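Long-range contact in internalin (Listeria monocytogenes serotype 4b, PDB 4FMZ), which probably takes part in the adhesion of Listeria to host cells or their invasion, as a leucine-rich repeat protein of the internalin family: residues G156-V170 against L176-E190. Sequence-based numbering, arbitrary orientation.
Sequences GLNYLTVTESKVKDV and LTDLYSLSLNYNQIE. With EDO (1,2-ethanediol), chain C; EDO (1,2-ethanediol), chain E.
Asn187 bridges to Val162 and Ser165 of the preceding leucine-rich repeat coil. Its CB lies 3.4 Å from Val167 O and its CG 3.5 Å from Ser165 OG. With CG anti to the carbonyl carbon (chi1 -69°), the amide points back at 156-170. OD1 accepts twice, from Ser165 N in the carbonyl plane and from Ser165 OG, 2.7 Å away and well above that plane. ND2 gives a nearly straight bond (170°) to Val162 O at 2.9 Å, from above that carbonyl's plane; together with the bonds to OD1 this fixes the amide's rotation. This is the asparagine ladder of leucine-rich repeats: one coil on, Asn209 varies the pattern, ND2 to Leu184 O, OD1 from Asn187 N and Ile189 N. Ser165 OG also accepts from Val167 N, closing an ST turn. Farther on, Lys168 NZ bonds Gln188 O and forms a salt bridge with Glu190, meeting OE2 on its anti lone pair (2.8 Å). Inside the coils Leu160 CD2 lies 3.8 Å from Leu182 CD1, and Val170 CG1 packs on Ile189 CD1. Parallel strands 159-161 and 181-183, whose axes approach to 4.8 Å, are joined by backbone bonds, Asn158 O taking both Tyr180 N and Ser181 N at the start; strand 136-138 flanks the first and strand 203-205 the second, continuing the solenoid.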
# COMPACT_ATOMS: atom_id res chain seq x y z
N GLY A 156 0.33 15.06 -8.91
CA GLY A 156 -0.47 15.32 -7.71
C GLY A 156 -0.73 14.07 -6.88
O GLY A 156 -1.43 14.15 -5.87
N LEU A 157 -0.20 12.91 -7.30
CA LEU A 157 -0.41 11.63 -6.60
C LEU A 157 0.18 11.64 -5.19
O LEU A 157 1.38 11.90 -5.02
CB LEU A 157 0.15 10.44 -7.40
CG LEU A 157 -0.33 9.03 -6.97
CD1 LEU A 157 -1.78 8.79 -7.36
CD2 LEU A 157 0.51 7.97 -7.60
N ASN A 158 -0.68 11.35 -4.19
CA ASN A 158 -0.31 11.32 -2.77
C ASN A 158 -0.19 9.91 -2.22
O ASN A 158 0.51 9.70 -1.23
CB ASN A 158 -1.33 12.10 -1.94
CG ASN A 158 -1.16 13.60 -1.94
OD1 ASN A 158 -1.16 14.24 -0.89
ND2 ASN A 158 -1.05 14.19 -3.12
N TYR A 159 -0.92 8.94 -2.81
CA TYR A 159 -0.93 7.55 -2.33
C TYR A 159 -0.77 6.59 -3.50
O TYR A 159 -1.49 6.70 -4.48
CB TYR A 159 -2.22 7.24 -1.56
CG TYR A 159 -2.40 8.12 -0.34
CD1 TYR A 159 -3.05 9.35 -0.43
CD2 TYR A 159 -1.94 7.71 0.91
CE1 TYR A 159 -3.18 10.18 0.68
CE2 TYR A 159 -2.09 8.52 2.04
CZ TYR A 159 -2.72 9.75 1.92
OH TYR A 159 -2.86 10.54 3.03
N LEU A 160 0.21 5.66 -3.40
CA LEU A 160 0.45 4.67 -4.44
C LEU A 160 0.80 3.29 -3.87
O LEU A 160 1.71 3.19 -3.04
CB LEU A 160 1.58 5.12 -5.38
CG LEU A 160 1.96 4.16 -6.54
CD1 LEU A 160 0.77 3.90 -7.49
CD2 LEU A 160 3.18 4.68 -7.29
N THR A 161 0.13 2.25 -4.39
CA THR A 161 0.40 0.84 -4.05
C THR A 161 0.63 0.05 -5.33
O THR A 161 -0.25 0.00 -6.19
CB THR A 161 -0.75 0.23 -3.24
OG1 THR A 161 -0.97 1.02 -2.07
CG2 THR A 161 -0.50 -1.24 -2.86
N VAL A 162 1.82 -0.56 -5.46
CA VAL A 162 2.18 -1.45 -6.57
C VAL A 162 2.84 -2.64 -5.89
O VAL A 162 3.94 -2.49 -5.36
CB VAL A 162 3.05 -0.82 -7.69
CG1 VAL A 162 3.31 -1.84 -8.81
CG2 VAL A 162 2.43 0.45 -8.27
N THR A 163 2.16 -3.78 -5.81
CA THR A 163 2.70 -4.95 -5.09
C THR A 163 2.56 -6.25 -5.86
O THR A 163 1.72 -6.35 -6.75
CB THR A 163 1.99 -5.13 -3.72
OG1 THR A 163 0.61 -5.37 -3.95
CG2 THR A 163 2.18 -3.93 -2.78
N GLU A 164 3.35 -7.27 -5.45
CA GLU A 164 3.31 -8.66 -5.94
C GLU A 164 3.37 -8.75 -7.47
O GLU A 164 2.71 -9.60 -8.08
CB GLU A 164 2.02 -9.34 -5.45
CG GLU A 164 1.92 -9.44 -3.94
CD GLU A 164 0.62 -10.07 -3.50
OE1 GLU A 164 0.34 -11.23 -3.89
OE2 GLU A 164 -0.13 -9.39 -2.77
N SER A 165 4.15 -7.87 -8.09
CA SER A 165 4.23 -7.77 -9.54
C SER A 165 5.64 -8.05 -10.09
O SER A 165 6.54 -8.41 -9.34
CB SER A 165 3.78 -6.38 -9.98
OG SER A 165 4.77 -5.42 -9.65
N LYS A 166 5.80 -7.85 -11.40
CA LYS A 166 7.07 -8.04 -12.10
C LYS A 166 7.83 -6.69 -12.21
O LYS A 166 8.81 -6.60 -12.95
CB LYS A 166 6.82 -8.68 -13.48
CG LYS A 166 6.38 -10.13 -13.37
CD LYS A 166 6.20 -10.80 -14.72
CE LYS A 166 5.60 -12.18 -14.53
NZ LYS A 166 5.58 -12.96 -15.80
N VAL A 167 7.39 -5.67 -11.43
CA VAL A 167 8.00 -4.33 -11.42
C VAL A 167 9.44 -4.38 -10.88
O VAL A 167 9.68 -4.78 -9.74
CB VAL A 167 7.15 -3.25 -10.67
CG1 VAL A 167 7.97 -1.99 -10.35
CG2 VAL A 167 5.91 -2.89 -11.48
N LYS A 168 10.37 -3.94 -11.73
CA LYS A 168 11.80 -3.83 -11.46
C LYS A 168 12.19 -2.37 -11.36
O LYS A 168 12.75 -1.92 -10.36
CB LYS A 168 12.60 -4.50 -12.59
CG LYS A 168 12.94 -5.95 -12.37
CD LYS A 168 14.42 -6.21 -12.62
CE LYS A 168 14.78 -7.64 -12.26
NZ LYS A 168 14.97 -7.82 -10.80
N ASP A 169 11.88 -1.63 -12.44
CA ASP A 169 12.23 -0.24 -12.68
C ASP A 169 11.23 0.73 -12.04
O ASP A 169 10.09 0.82 -12.46
CB ASP A 169 12.34 -0.01 -14.19
CG ASP A 169 12.92 1.33 -14.59
OD1 ASP A 169 13.20 2.15 -13.70
OD2 ASP A 169 13.07 1.57 -15.81
N VAL A 170 11.68 1.47 -11.02
CA VAL A 170 10.81 2.41 -10.31
C VAL A 170 11.07 3.87 -10.78
O VAL A 170 10.56 4.80 -10.16
CB VAL A 170 10.88 2.25 -8.76
CG1 VAL A 170 10.42 0.85 -8.34
CG2 VAL A 170 12.27 2.54 -8.20
N LEU A 176 6.70 11.46 -9.12
CA LEU A 176 5.55 11.64 -8.24
C LEU A 176 6.01 12.18 -6.88
O LEU A 176 5.81 11.54 -5.85
CB LEU A 176 4.81 10.28 -8.12
CG LEU A 176 4.70 9.46 -9.44
CD1 LEU A 176 3.94 8.16 -9.25
CD2 LEU A 176 4.08 10.29 -10.59
N THR A 177 6.52 13.42 -6.88
CA THR A 177 7.14 14.04 -5.70
C THR A 177 6.15 14.50 -4.63
O THR A 177 6.60 14.84 -3.54
CB THR A 177 8.08 15.19 -6.10
OG1 THR A 177 7.33 16.24 -6.71
CG2 THR A 177 9.19 14.71 -7.01
N ASP A 178 4.82 14.45 -4.90
CA ASP A 178 3.82 14.76 -3.87
C ASP A 178 3.48 13.51 -3.05
O ASP A 178 2.67 13.60 -2.11
CB ASP A 178 2.54 15.34 -4.47
CG ASP A 178 2.58 16.84 -4.69
OD1 ASP A 178 3.36 17.53 -3.99
OD2 ASP A 178 1.79 17.34 -5.52
N LEU A 179 4.09 12.34 -3.38
CA LEU A 179 3.81 11.09 -2.67
C LEU A 179 4.06 11.23 -1.19
O LEU A 179 5.11 11.72 -0.77
CB LEU A 179 4.59 9.90 -3.23
CG LEU A 179 3.99 9.20 -4.47
CD1 LEU A 179 4.95 8.14 -4.98
CD2 LEU A 179 2.64 8.55 -4.16
N TYR A 180 3.06 10.85 -0.41
CA TYR A 180 3.06 10.90 1.05
C TYR A 180 3.25 9.50 1.60
O TYR A 180 3.95 9.31 2.59
CB TYR A 180 1.73 11.48 1.55
CG TYR A 180 1.68 11.69 3.04
CD1 TYR A 180 2.24 12.82 3.63
CD2 TYR A 180 1.10 10.74 3.87
CE1 TYR A 180 2.22 13.01 5.00
CE2 TYR A 180 1.07 10.92 5.26
CZ TYR A 180 1.63 12.06 5.81
OH TYR A 180 1.58 12.26 7.17
N SER A 181 2.60 8.52 0.97
CA SER A 181 2.65 7.11 1.36
C SER A 181 2.81 6.25 0.10
O SER A 181 2.03 6.38 -0.85
CB SER A 181 1.39 6.75 2.14
OG SER A 181 1.38 5.36 2.46
N LEU A 182 3.81 5.37 0.10
CA LEU A 182 4.13 4.52 -1.06
C LEU A 182 4.37 3.07 -0.65
O LEU A 182 5.19 2.82 0.24
CB LEU A 182 5.38 5.08 -1.78
CG LEU A 182 6.07 4.20 -2.86
CD1 LEU A 182 5.19 4.03 -4.11
CD2 LEU A 182 7.42 4.80 -3.26
N SER A 183 3.72 2.12 -1.35
CA SER A 183 3.94 0.70 -1.13
C SER A 183 4.49 0.04 -2.39
O SER A 183 3.90 0.15 -3.46
CB SER A 183 2.67 -0.02 -0.68
OG SER A 183 2.98 -1.37 -0.40
N LEU A 184 5.64 -0.63 -2.24
CA LEU A 184 6.31 -1.36 -3.31
C LEU A 184 6.67 -2.77 -2.83
O LEU A 184 7.67 -3.35 -3.27
CB LEU A 184 7.55 -0.60 -3.80
CG LEU A 184 7.26 0.72 -4.57
CD1 LEU A 184 8.55 1.37 -4.99
CD2 LEU A 184 6.37 0.49 -5.81
N ASN A 185 5.82 -3.33 -1.97
CA ASN A 185 6.05 -4.66 -1.38
C ASN A 185 6.03 -5.77 -2.42
O ASN A 185 5.22 -5.73 -3.35
CB ASN A 185 4.98 -4.98 -0.32
CG ASN A 185 5.02 -4.11 0.91
OD1 ASN A 185 6.05 -3.53 1.27
ND2 ASN A 185 3.90 -4.04 1.60
N TYR A 186 6.90 -6.77 -2.23
CA TYR A 186 6.97 -8.01 -2.99
C TYR A 186 7.00 -7.81 -4.52
O TYR A 186 6.19 -8.40 -5.25
CB TYR A 186 5.80 -8.95 -2.58
CG TYR A 186 6.05 -10.44 -2.73
CD1 TYR A 186 6.98 -10.92 -3.65
CD2 TYR A 186 5.30 -11.37 -2.02
CE1 TYR A 186 7.18 -12.29 -3.82
CE2 TYR A 186 5.50 -12.74 -2.17
CZ TYR A 186 6.45 -13.19 -3.08
OH TYR A 186 6.69 -14.54 -3.23
N ASN A 187 7.97 -7.06 -5.01
CA ASN A 187 8.13 -6.89 -6.45
C ASN A 187 9.46 -7.54 -6.85
O ASN A 187 9.84 -8.53 -6.22
CB ASN A 187 8.00 -5.41 -6.83
CG ASN A 187 6.59 -4.90 -6.65
OD1 ASN A 187 5.62 -5.50 -7.12
ND2 ASN A 187 6.43 -3.78 -5.96
N GLN A 188 10.17 -7.01 -7.86
CA GLN A 188 11.49 -7.52 -8.30
C GLN A 188 12.49 -6.34 -8.32
O GLN A 188 13.33 -6.25 -9.21
CB GLN A 188 11.37 -8.20 -9.69
CG GLN A 188 10.35 -9.35 -9.79
CD GLN A 188 10.68 -10.54 -8.91
OE1 GLN A 188 11.83 -11.01 -8.85
NE2 GLN A 188 9.68 -11.07 -8.21
N ILE A 189 12.37 -5.44 -7.33
CA ILE A 189 13.15 -4.20 -7.27
C ILE A 189 14.55 -4.44 -6.68
O ILE A 189 14.70 -4.88 -5.54
CB ILE A 189 12.38 -3.07 -6.52
CG1 ILE A 189 11.00 -2.81 -7.16
CG2 ILE A 189 13.19 -1.78 -6.50
CD1 ILE A 189 9.99 -2.18 -6.22
N GLU A 190 15.57 -4.09 -7.47
CA GLU A 190 16.98 -4.17 -7.09
C GLU A 190 17.52 -2.80 -6.69
O GLU A 190 18.34 -2.69 -5.78
CB GLU A 190 17.83 -4.70 -8.26
CG GLU A 190 17.61 -6.15 -8.64
CD GLU A 190 18.31 -6.58 -9.92
OE1 GLU A 190 19.49 -6.19 -10.11
OE2 GLU A 190 17.69 -7.31 -10.72
C1 EDO C . 0.58 2.93 0.20
O1 EDO C . 0.53 2.03 1.31
C2 EDO C . -0.77 3.66 0.12
O2 EDO C . -0.90 4.45 1.29
C1 EDO E . 11.88 -12.08 -4.74
O1 EDO E . 11.07 -12.28 -5.88
C2 EDO E . 11.83 -10.60 -4.32
O2 EDO E . 12.29 -9.79 -5.39
O HOH W 1 3.03 13.12 -6.80
O HOH W 2 6.61 -10.35 -7.29
O HOH W 3 15.36 -2.26 -9.78